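Local coordinates for protein amine oxidase (Emericella nidulans, PDB 3PGB) that probably oxidises primary amines, working with one copper ion and one topaquinone cofactor in each subunit, at residues A[622-627]-A[715-720]; A[645-650]-A[691-696]; A[237-242]-A[257-262]; A[277-282]-A[300-305]. One frame throughout, in Å; residues are numbered along the deposited sequence.

Contact 1 of 4, residues A[622-627]-A[715-720]; sequences AGTAHL and SGVAFT
G623 O, held by S715 and G716, is the polar centre of this contact. The carbonyl oxygen is gripped twice: S715 OG donates to G623 O at 2.9 Å, in the carbonyl plane and on a lone pair, while G716 N reaches G623 O at 3.2 Å from a direction tilted out of that plane. The serine hydroxyl gets there because OG stands anti to its own backbone N (chi1 -179°). A third bond runs from A622 N to G716 O, again 3.2 Å, with the donor well above the G716 carbonyl plane. S715 CA adds a CA-H...O contact to G623 O.

Van der Waals packing is lighter. A622 CB rests on the backbone of G716, 3.3 Å from G716 N, and T624 CG2 makes an apolar contact with V717 CG1 at 4.0 Å. G716, having no side chain, lets A622 come this close.

Beyond the pair, S715 OG also accepts from G695 N of strand 686-698, and H626 N is bonded to N594 of the second subunit. One hydroxyl, acting as donor and acceptor, therefore ties the loop after strand 613-619 and two strands together, about 7 Å from the side chain of the copper ligand H534.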
# COMPACT_ATOMS: atom_id res chain seq x y z
N ALA A 622 0.90 -2.16 -3.17
CA ALA A 622 0.52 -2.66 -1.85
C ALA A 622 1.35 -3.85 -1.40
O ALA A 622 0.97 -4.54 -0.46
CB ALA A 622 -0.96 -3.03 -1.86
N GLY A 623 2.47 -4.09 -2.07
CA GLY A 623 3.34 -5.23 -1.72
C GLY A 623 2.83 -6.55 -2.26
O GLY A 623 1.62 -6.74 -2.43
N THR A 624 3.75 -7.47 -2.54
CA THR A 624 3.42 -8.77 -3.13
C THR A 624 4.41 -9.83 -2.66
O THR A 624 5.38 -9.53 -1.96
CB THR A 624 3.46 -8.71 -4.68
OG1 THR A 624 4.79 -8.42 -5.12
CG2 THR A 624 2.51 -7.64 -5.22
N ALA A 625 4.17 -11.08 -3.05
CA ALA A 625 5.04 -12.19 -2.68
C ALA A 625 4.72 -13.43 -3.49
O ALA A 625 3.55 -13.74 -3.71
CB ALA A 625 4.92 -12.50 -1.19
N HIS A 626 5.75 -14.13 -3.93
CA HIS A 626 5.58 -15.42 -4.62
C HIS A 626 5.83 -16.58 -3.66
O HIS A 626 6.22 -16.37 -2.51
CB HIS A 626 6.48 -15.50 -5.85
CG HIS A 626 7.94 -15.43 -5.54
ND1 HIS A 626 8.68 -14.29 -5.70
CD2 HIS A 626 8.80 -16.38 -5.11
CE1 HIS A 626 9.94 -14.52 -5.36
NE2 HIS A 626 10.04 -15.79 -5.00
N LEU A 627 5.59 -17.81 -4.14
CA LEU A 627 5.67 -19.01 -3.31
C LEU A 627 7.07 -19.20 -2.74
O LEU A 627 8.06 -19.15 -3.47
CB LEU A 627 5.25 -20.24 -4.11
CG LEU A 627 5.29 -21.63 -3.44
CD1 LEU A 627 4.39 -21.71 -2.23
CD2 LEU A 627 4.91 -22.70 -4.46
N SER A 715 -2.55 -7.12 -0.64
CA SER A 715 -1.54 -7.24 -1.67
C SER A 715 -2.07 -6.58 -2.93
O SER A 715 -3.25 -6.73 -3.27
CB SER A 715 -1.23 -8.72 -1.92
OG SER A 715 -0.22 -8.88 -2.90
N GLY A 716 -1.23 -5.81 -3.62
CA GLY A 716 -1.69 -5.09 -4.79
C GLY A 716 -0.59 -4.66 -5.74
O GLY A 716 0.56 -4.50 -5.34
N VAL A 717 -0.98 -4.51 -7.01
CA VAL A 717 -0.12 -3.94 -8.05
C VAL A 717 -0.85 -2.78 -8.69
O VAL A 717 -2.06 -2.64 -8.55
CB VAL A 717 0.25 -4.97 -9.14
CG1 VAL A 717 1.28 -5.96 -8.62
CG2 VAL A 717 -0.98 -5.70 -9.66
N ALA A 718 -0.11 -1.93 -9.38
CA ALA A 718 -0.69 -0.77 -10.04
C ALA A 718 -0.04 -0.56 -11.40
O ALA A 718 1.18 -0.69 -11.54
CB ALA A 718 -0.50 0.45 -9.18
N PHE A 719 -0.85 -0.26 -12.40
CA PHE A 719 -0.36 0.06 -13.73
C PHE A 719 -0.56 1.55 -13.89
O PHE A 719 -1.67 2.04 -13.75
CB PHE A 719 -1.14 -0.69 -14.82
CG PHE A 719 -1.44 -2.13 -14.48
CD1 PHE A 719 -0.52 -2.92 -13.82
CD2 PHE A 719 -2.64 -2.70 -14.88
CE1 PHE A 719 -0.80 -4.24 -13.53
CE2 PHE A 719 -2.93 -4.03 -14.59
CZ PHE A 719 -2.01 -4.80 -13.91
N THR A 720 0.52 2.28 -14.16
CA THR A 720 0.47 3.73 -14.29
C THR A 720 1.14 4.16 -15.59
O THR A 720 2.12 3.55 -16.00
CB THR A 720 1.16 4.42 -13.09
OG1 THR A 720 0.81 5.81 -13.07
CG2 THR A 720 2.69 4.29 -13.16

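Contact 2 of 4, residues A[645-650]-A[691-696]; sequences DVQVTR and WLNLGM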
# COMPACT_ATOMS: atom_id res chain seq x y z
N ASP A 645 7.52 -13.30 -9.23
CA ASP A 645 6.60 -12.18 -9.07
C ASP A 645 6.03 -11.73 -10.41
O ASP A 645 4.86 -11.41 -10.52
CB ASP A 645 7.29 -10.97 -8.42
CG ASP A 645 7.95 -11.29 -7.10
OD1 ASP A 645 8.97 -10.64 -6.78
OD2 ASP A 645 7.45 -12.18 -6.38
N VAL A 646 6.89 -11.66 -11.41
CA VAL A 646 6.54 -11.11 -12.72
C VAL A 646 7.09 -12.03 -13.79
O VAL A 646 8.26 -12.39 -13.75
CB VAL A 646 7.08 -9.67 -12.90
CG1 VAL A 646 6.99 -9.21 -14.35
CG2 VAL A 646 6.34 -8.71 -11.97
N GLN A 647 6.24 -12.42 -14.72
CA GLN A 647 6.57 -13.40 -15.73
C GLN A 647 5.96 -12.96 -17.06
O GLN A 647 4.77 -12.66 -17.13
CB GLN A 647 6.07 -14.79 -15.30
CG GLN A 647 6.76 -15.30 -14.02
CD GLN A 647 6.19 -16.60 -13.50
OE1 GLN A 647 6.72 -17.67 -13.78
NE2 GLN A 647 5.11 -16.52 -12.72
N VAL A 648 6.78 -12.88 -18.09
CA VAL A 648 6.33 -12.39 -19.38
C VAL A 648 6.50 -13.46 -20.45
O VAL A 648 7.56 -14.07 -20.56
CB VAL A 648 7.09 -11.11 -19.79
CG1 VAL A 648 6.47 -10.50 -21.02
CG2 VAL A 648 7.09 -10.11 -18.64
N THR A 649 5.43 -13.70 -21.20
CA THR A 649 5.43 -14.66 -22.29
C THR A 649 4.80 -14.03 -23.51
O THR A 649 4.05 -13.05 -23.41
CB THR A 649 4.60 -15.92 -21.97
OG1 THR A 649 3.22 -15.56 -21.83
CG2 THR A 649 5.10 -16.59 -20.69
N ARG A 650 5.09 -14.61 -24.67
CA ARG A 650 4.48 -14.14 -25.91
C ARG A 650 3.05 -14.64 -25.96
O ARG A 650 2.76 -15.78 -25.58
CB ARG A 650 5.25 -14.63 -27.13
CG ARG A 650 4.69 -14.08 -28.40
CD ARG A 650 5.60 -14.31 -29.56
NE ARG A 650 5.13 -13.59 -30.74
CZ ARG A 650 5.67 -13.70 -31.95
NH1 ARG A 650 6.71 -14.51 -32.16
NH2 ARG A 650 5.17 -12.99 -32.96
N TRP A 691 2.22 -11.76 -16.71
CA TRP A 691 1.57 -12.57 -15.68
C TRP A 691 2.07 -12.11 -14.31
O TRP A 691 3.26 -12.22 -14.02
CB TRP A 691 1.88 -14.06 -15.89
CG TRP A 691 1.60 -14.56 -17.27
CD1 TRP A 691 2.45 -14.54 -18.34
CD2 TRP A 691 0.39 -15.16 -17.74
NE1 TRP A 691 1.84 -15.09 -19.44
CE2 TRP A 691 0.58 -15.48 -19.10
CE3 TRP A 691 -0.84 -15.47 -17.14
CZ2 TRP A 691 -0.42 -16.08 -19.87
CZ3 TRP A 691 -1.82 -16.07 -17.91
CH2 TRP A 691 -1.60 -16.37 -19.26
N LEU A 692 1.17 -11.60 -13.47
CA LEU A 692 1.55 -10.99 -12.19
C LEU A 692 1.01 -11.79 -11.02
O LEU A 692 -0.15 -12.20 -11.03
CB LEU A 692 0.98 -9.58 -12.09
CG LEU A 692 1.44 -8.58 -13.14
CD1 LEU A 692 0.61 -7.32 -13.01
CD2 LEU A 692 2.94 -8.29 -12.99
N ASN A 693 1.85 -11.98 -10.00
CA ASN A 693 1.40 -12.56 -8.74
C ASN A 693 1.16 -11.50 -7.68
O ASN A 693 2.04 -10.68 -7.39
CB ASN A 693 2.41 -13.59 -8.21
CG ASN A 693 2.30 -14.93 -8.91
OD1 ASN A 693 1.21 -15.36 -9.29
ND2 ASN A 693 3.43 -15.61 -9.06
N LEU A 694 -0.04 -11.49 -7.11
CA LEU A 694 -0.28 -10.86 -5.83
C LEU A 694 -0.14 -11.98 -4.81
O LEU A 694 -0.39 -13.14 -5.13
CB LEU A 694 -1.66 -10.22 -5.77
CG LEU A 694 -2.01 -9.18 -6.84
CD1 LEU A 694 -3.27 -8.42 -6.43
CD2 LEU A 694 -0.89 -8.21 -7.10
N GLY A 695 0.28 -11.65 -3.59
CA GLY A 695 0.46 -12.68 -2.58
C GLY A 695 0.95 -12.20 -1.23
O GLY A 695 1.36 -11.05 -1.09
N MET A 696 0.91 -13.10 -0.25
CA MET A 696 1.24 -12.80 1.14
C MET A 696 1.87 -14.01 1.81
O MET A 696 1.49 -15.14 1.52
CB MET A 696 -0.03 -12.50 1.93
CG MET A 696 -0.77 -11.24 1.54
SD MET A 696 -2.55 -11.53 1.55
CE MET A 696 -2.85 -11.85 -0.19
O HOH W 1 3.72 -9.16 -8.87
O HOH W 2 3.96 -14.03 -12.21
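Strands 646-650 and 686-698 pair antiparallel in the beta-sandwich catalytic domain of this copper amine oxidase, with Q647 opposite W691 as a hydrogen-bonded pair and V646 opposite L692 as a non-hydrogen-bonded one. At the start of the shorter strand, D645 and V646 both face L589 on its other neighbour, a classic beta bulge. Three main-chain bonds join the two segments. W691 N to Q647 O is short, 2.7 Å; Q647 N answers to W691 O, and N693 N reaches D645 O.

On one face V646 and L692 lie side by side, CG2 of V646 3.6 Å from CD2 of L692. On the other, two amides approach with their planes 53° apart: Q647 NE2 donates to W641 O, and N693 ND2 to Y644 O. Water 2 accepts from Q647 NE2 at 2.8 Å and probably donates to W691 O, while water 1 joins D645 O to N693 O.

The far end of the pair borders a calcium site: E584, one of its ligands, accepts from R650 N, and the side chain of T649 is about 5 Å from the calcium ion. Here T649 and W691 cross at about a right angle. The indole N-H points almost straight at the threonine hydroxyl, W691 NE1 to T649 OG1 2.8 Å, with OG1 only 6° out of the ring plane.

Contact 3 of 4, residues A[237-242]-A[257-262]; sequences WDMFWN and GLYLKS
K261 lies across one face of the W237 indole. Its CB stands 3.5 Å from the centroid of the six-membered ring, 8° off the normal, a CH-pi contact; with CG anti to the backbone N (chi1 -161°) and the chain extended beyond it, the methylenes run on past CE2 toward NE1, CG 3.5 Å from W237 CE2 and CE 3.6 Å from W237 NE1. W237 also meets Y259 at about a right angle, its CZ3 3.6 Å from Y259 CB. Next along the same face, M239 and Y259 lie side by side in a Met-aromatic contact, the sulfur oblique to the phenol ring and 4.7 Å from its centroid. Away from that face, F240 and L258 run alongside each other in looser contact.

The two strands that carry these side chains are bonded through D238 and L260, N to O both ways at 2.9 Å, and a weaker bond links F240 N to L258 O. They are the second and third strands of a five-stranded antiparallel meander, consistent with the N-terminal alpha/beta domains of this oxidase family. Water 3 lies within hydrogen-bonding reach of D238 OD2, L260 O and S262 OG, though it cannot serve every acceptor near it at once; D238 OD1 forms a salt bridge with R236.

Further out, helix 394-398 packs on the face bearing W237, M239 and Y259, and helix 186-198 on the face of D238 and L260. M239 SD also sits 4.2 Å above the ring plane of W241, toward its rim; W241 is itself stacked with W222. W565 of the second subunit touches W237.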
# COMPACT_ATOMS: atom_id res chain seq x y z
N TRP A 237 -4.07 -38.39 3.46
CA TRP A 237 -3.78 -38.15 4.87
C TRP A 237 -4.97 -37.37 5.42
O TRP A 237 -5.28 -36.29 4.93
CB TRP A 237 -2.51 -37.30 5.03
CG TRP A 237 -1.24 -38.07 5.25
CD1 TRP A 237 -0.21 -38.23 4.37
CD2 TRP A 237 -0.85 -38.75 6.45
NE1 TRP A 237 0.79 -38.98 4.93
CE2 TRP A 237 0.42 -39.31 6.21
CE3 TRP A 237 -1.46 -38.96 7.69
CZ2 TRP A 237 1.11 -40.06 7.17
CZ3 TRP A 237 -0.78 -39.70 8.65
CH2 TRP A 237 0.49 -40.24 8.38
N ASP A 238 -5.64 -37.92 6.43
CA ASP A 238 -6.82 -37.28 7.00
C ASP A 238 -6.66 -37.05 8.50
O ASP A 238 -5.84 -37.68 9.16
CB ASP A 238 -8.06 -38.12 6.74
CG ASP A 238 -8.36 -38.27 5.27
OD1 ASP A 238 -8.77 -37.28 4.64
OD2 ASP A 238 -8.18 -39.38 4.73
N MET A 239 -7.48 -36.14 9.01
CA MET A 239 -7.42 -35.72 10.41
C MET A 239 -8.83 -35.63 10.97
O MET A 239 -9.78 -35.36 10.24
CB MET A 239 -6.75 -34.35 10.48
CG MET A 239 -6.32 -33.91 11.86
SD MET A 239 -5.91 -32.15 11.82
CE MET A 239 -4.94 -32.00 13.29
N PHE A 240 -8.97 -35.87 12.27
CA PHE A 240 -10.23 -35.59 12.95
C PHE A 240 -10.32 -34.10 13.28
O PHE A 240 -9.33 -33.48 13.65
CB PHE A 240 -10.37 -36.44 14.22
CG PHE A 240 -10.66 -37.89 13.95
CD1 PHE A 240 -11.96 -38.38 14.03
CD2 PHE A 240 -9.63 -38.77 13.60
CE1 PHE A 240 -12.23 -39.71 13.78
CE2 PHE A 240 -9.90 -40.10 13.35
CZ PHE A 240 -11.20 -40.58 13.44
N TRP A 241 -11.51 -33.52 13.10
CA TRP A 241 -11.80 -32.15 13.53
C TRP A 241 -13.00 -32.14 14.46
O TRP A 241 -13.87 -33.00 14.35
CB TRP A 241 -12.11 -31.24 12.34
CG TRP A 241 -11.08 -31.22 11.27
CD1 TRP A 241 -10.81 -32.21 10.37
CD2 TRP A 241 -10.21 -30.13 10.95
NE1 TRP A 241 -9.80 -31.81 9.52
CE2 TRP A 241 -9.42 -30.54 9.86
CE3 TRP A 241 -10.01 -28.86 11.49
CZ2 TRP A 241 -8.45 -29.71 9.29
CZ3 TRP A 241 -9.05 -28.04 10.93
CH2 TRP A 241 -8.28 -28.47 9.84
N ASN A 242 -13.05 -31.17 15.36
CA ASN A 242 -14.27 -30.90 16.14
C ASN A 242 -15.27 -30.11 15.30
O ASN A 242 -14.88 -29.28 14.48
CB ASN A 242 -13.96 -30.14 17.44
CG ASN A 242 -14.23 -30.97 18.69
OD1 ASN A 242 -15.06 -31.88 18.69
ND2 ASN A 242 -13.53 -30.64 19.78
N GLY A 257 -5.86 -33.51 15.93
CA GLY A 257 -4.46 -33.94 15.97
C GLY A 257 -4.18 -35.42 15.83
O GLY A 257 -3.10 -35.89 16.20
N LEU A 258 -5.15 -36.17 15.31
CA LEU A 258 -4.98 -37.59 15.05
C LEU A 258 -5.08 -37.79 13.55
O LEU A 258 -6.07 -37.40 12.93
CB LEU A 258 -6.05 -38.39 15.79
CG LEU A 258 -6.03 -39.92 15.66
CD1 LEU A 258 -4.68 -40.50 16.07
CD2 LEU A 258 -7.14 -40.52 16.49
N TYR A 259 -4.04 -38.38 12.96
CA TYR A 259 -3.91 -38.46 11.51
C TYR A 259 -3.95 -39.91 11.02
O TYR A 259 -3.58 -40.83 11.74
CB TYR A 259 -2.63 -37.78 11.06
CG TYR A 259 -2.48 -36.39 11.65
CD1 TYR A 259 -2.86 -35.26 10.94
CD2 TYR A 259 -1.98 -36.22 12.94
CE1 TYR A 259 -2.73 -34.00 11.49
CE2 TYR A 259 -1.85 -34.96 13.49
CZ TYR A 259 -2.22 -33.86 12.77
OH TYR A 259 -2.08 -32.62 13.33
N LEU A 260 -4.41 -40.07 9.78
CA LEU A 260 -4.70 -41.38 9.20
C LEU A 260 -4.25 -41.42 7.75
O LEU A 260 -4.81 -40.70 6.92
CB LEU A 260 -6.20 -41.66 9.29
CG LEU A 260 -6.75 -42.88 8.53
CD1 LEU A 260 -6.12 -44.16 9.07
CD2 LEU A 260 -8.28 -42.92 8.62
N LYS A 261 -3.26 -42.25 7.45
CA LYS A 261 -2.76 -42.40 6.09
C LYS A 261 -3.46 -43.57 5.40
O LYS A 261 -3.61 -44.65 5.98
CB LYS A 261 -1.24 -42.61 6.09
CG LYS A 261 -0.55 -42.33 4.75
CD LYS A 261 0.93 -42.66 4.80
CE LYS A 261 1.66 -42.23 3.54
NZ LYS A 261 3.13 -42.51 3.61
N SER A 262 -3.92 -43.34 4.17
CA SER A 262 -4.67 -44.35 3.42
C SER A 262 -4.21 -44.43 1.97
O SER A 262 -4.06 -43.40 1.31
CB SER A 262 -6.17 -44.01 3.44
OG SER A 262 -6.68 -43.92 4.76
O HOH W 3 -6.45 -41.36 4.96

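Contact 4 of 4, residues A[277-282]-A[300-305]; sequences WMYNDI and VKLKPN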
# COMPACT_ATOMS: atom_id res chain seq x y z
N TRP A 277 -1.08 -44.34 11.26
CA TRP A 277 -1.66 -43.28 12.08
C TRP A 277 -0.54 -42.38 12.57
O TRP A 277 0.61 -42.81 12.66
CB TRP A 277 -2.34 -43.88 13.32
CG TRP A 277 -3.56 -44.70 13.07
CD1 TRP A 277 -3.62 -46.04 12.85
CD2 TRP A 277 -4.92 -44.23 13.07
NE1 TRP A 277 -4.93 -46.44 12.69
CE2 TRP A 277 -5.74 -45.35 12.82
CE3 TRP A 277 -5.51 -42.98 13.25
CZ2 TRP A 277 -7.13 -45.25 12.75
CZ3 TRP A 277 -6.89 -42.88 13.17
CH2 TRP A 277 -7.69 -44.01 12.92
N MET A 278 -0.86 -41.13 12.91
CA MET A 278 0.10 -40.27 13.64
C MET A 278 -0.61 -39.52 14.76
O MET A 278 -1.75 -39.11 14.62
CB MET A 278 0.81 -39.28 12.71
CG MET A 278 2.03 -38.59 13.34
SD MET A 278 1.69 -37.16 14.42
CE MET A 278 1.37 -35.90 13.19
N TYR A 279 0.09 -39.37 15.88
CA TYR A 279 -0.40 -38.61 17.02
C TYR A 279 0.79 -38.17 17.88
O TYR A 279 1.67 -38.97 18.20
CB TYR A 279 -1.37 -39.44 17.86
CG TYR A 279 -2.13 -38.63 18.89
CD1 TYR A 279 -3.28 -37.93 18.54
CD2 TYR A 279 -1.70 -38.56 20.22
CE1 TYR A 279 -3.98 -37.18 19.48
CE2 TYR A 279 -2.40 -37.81 21.17
CZ TYR A 279 -3.53 -37.12 20.79
OH TYR A 279 -4.23 -36.37 21.71
N ASN A 280 0.82 -36.89 18.24
CA ASN A 280 1.89 -36.36 19.07
C ASN A 280 3.27 -36.73 18.52
O ASN A 280 4.15 -37.14 19.27
CB ASN A 280 1.72 -36.86 20.52
CG ASN A 280 2.46 -36.00 21.54
OD1 ASN A 280 2.93 -34.90 21.23
ND2 ASN A 280 2.56 -36.51 22.76
N ASP A 281 3.43 -36.61 17.20
CA ASP A 281 4.71 -36.83 16.52
C ASP A 281 5.23 -38.26 16.60
O ASP A 281 6.43 -38.51 16.42
CB ASP A 281 5.77 -35.85 17.05
CG ASP A 281 6.91 -35.61 16.07
OD1 ASP A 281 8.05 -35.41 16.53
OD2 ASP A 281 6.67 -35.62 14.85
N ILE A 282 4.33 -39.21 16.85
CA ILE A 282 4.66 -40.63 16.87
C ILE A 282 3.86 -41.34 15.79
O ILE A 282 2.64 -41.18 15.71
CB ILE A 282 4.34 -41.26 18.23
CG1 ILE A 282 5.21 -40.63 19.32
CG2 ILE A 282 4.54 -42.77 18.18
CD1 ILE A 282 4.86 -41.10 20.72
N VAL A 300 0.53 -40.12 26.52
CA VAL A 300 0.20 -38.70 26.57
C VAL A 300 -1.05 -38.41 25.74
O VAL A 300 -1.06 -38.61 24.52
CB VAL A 300 1.38 -37.84 26.08
CG1 VAL A 300 0.97 -36.38 25.97
CG2 VAL A 300 2.56 -37.99 27.02
N LYS A 301 -2.10 -37.95 26.41
CA LYS A 301 -3.35 -37.59 25.77
C LYS A 301 -3.42 -36.08 25.75
O LYS A 301 -3.28 -35.44 26.79
CB LYS A 301 -4.53 -38.15 26.56
CG LYS A 301 -4.54 -39.67 26.64
CD LYS A 301 -5.65 -40.19 27.55
CE LYS A 301 -5.63 -41.71 27.62
NZ LYS A 301 -6.60 -42.28 28.60
N LEU A 302 -3.62 -35.50 24.56
CA LEU A 302 -3.63 -34.05 24.40
C LEU A 302 -5.04 -33.51 24.16
O LEU A 302 -5.89 -34.18 23.57
CB LEU A 302 -2.70 -33.65 23.25
CG LEU A 302 -1.23 -34.07 23.42
CD1 LEU A 302 -0.42 -33.72 22.18
CD2 LEU A 302 -0.62 -33.43 24.66
N LYS A 303 -5.27 -32.28 24.62
CA LYS A 303 -6.62 -31.70 24.69
C LYS A 303 -7.17 -31.28 23.32
O LYS A 303 -6.41 -30.89 22.43
CB LYS A 303 -6.62 -30.48 25.63
CG LYS A 303 -6.26 -30.77 27.09
CD LYS A 303 -6.01 -29.44 27.84
CE LYS A 303 -5.33 -29.63 29.21
NZ LYS A 303 -6.31 -29.92 30.30
N PRO A 304 -8.50 -31.33 23.16
CA PRO A 304 -9.14 -30.85 21.94
C PRO A 304 -9.24 -29.33 21.88
O PRO A 304 -9.12 -28.65 22.90
CB PRO A 304 -10.55 -31.42 22.04
CG PRO A 304 -10.80 -31.46 23.48
CD PRO A 304 -9.50 -31.82 24.12
N ASN A 305 -9.48 -28.82 20.68
CA ASN A 305 -9.97 -27.47 20.49
C ASN A 305 -11.49 -27.57 20.43
O ASN A 305 -12.02 -28.25 19.57
CB ASN A 305 -9.43 -26.87 19.20
CG ASN A 305 -7.92 -26.66 19.24
OD1 ASN A 305 -7.43 -25.78 19.94
ND2 ASN A 305 -7.19 -27.46 18.47
O HOH W 4 -5.83 -34.40 20.53
O HOH W 5 1.10 -39.27 22.87
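Y279 reaches out from the end of its strand to the backbone of L302. Its CG stands anti to the backbone N (chi1 -168°), and the hydroxyl at the far end of the ring meets the 300-305 loop. The phenol oxygen accepts there: L302 N donates to Y279 OH at 3.0 Å, with an N-H...O angle of 152° and the donor near the ring plane. V300 O comes up to the ring edge as well, 3.7 Å from Y279 CE2, and L302 CB lies 3.5 Å from Y279 OH. Water 4 makes a second link, hydrogen-bonded to Y279 OH and donating to L302 O.

N280 also has CG anti to its backbone N (chi1 -160°), and its side chain crosses those of V300 and L302 at about a right angle. The two ends of its amide are used differently. ND2 faces V300, 3.6 Å from V300 CG1, and donates to water 5, which in turn donates to V300 O. OD1 lies 3.7 Å from L302 CD1 but has its polar partner in N515 ND2. On the loop side K301 NZ forms a salt bridge with D205, and L302 also packs on Y512 and Y513.

D281, next to N280, bonds through OD2 to S564 OG of the second subunit. N280 and D281 are the two central residues of a type I' turn, both with positive phi, and Y279 and I282 exchange N-H...O bonds across it: a tight two-residue beta hairpin joining strands 273-279 and 282-284.

In the fold
The contacts fall into two pairs. Contacts 3 and 4, centres 11 Å apart, come first along the chain and reach the same five-stranded antiparallel sheet, where strands 255-263 and 273-279 are neighbours; Y259 N bonds to M278 O, and N242 ND2 to N305 O. Contacts 1 and 2 follow in the catalytic domain, centres 9 Å apart, with contact 2 nested inside the loop that contact 1 closes. H626 bonds to D645 between them, and F719 packs on L692. About 35 to 41 Å separates the centres of one pair, in a peripheral domain, from those of the other, in the copper- and calcium-binding one. All touch the second subunit, contacts 1 and 4 with hydrogen bonds.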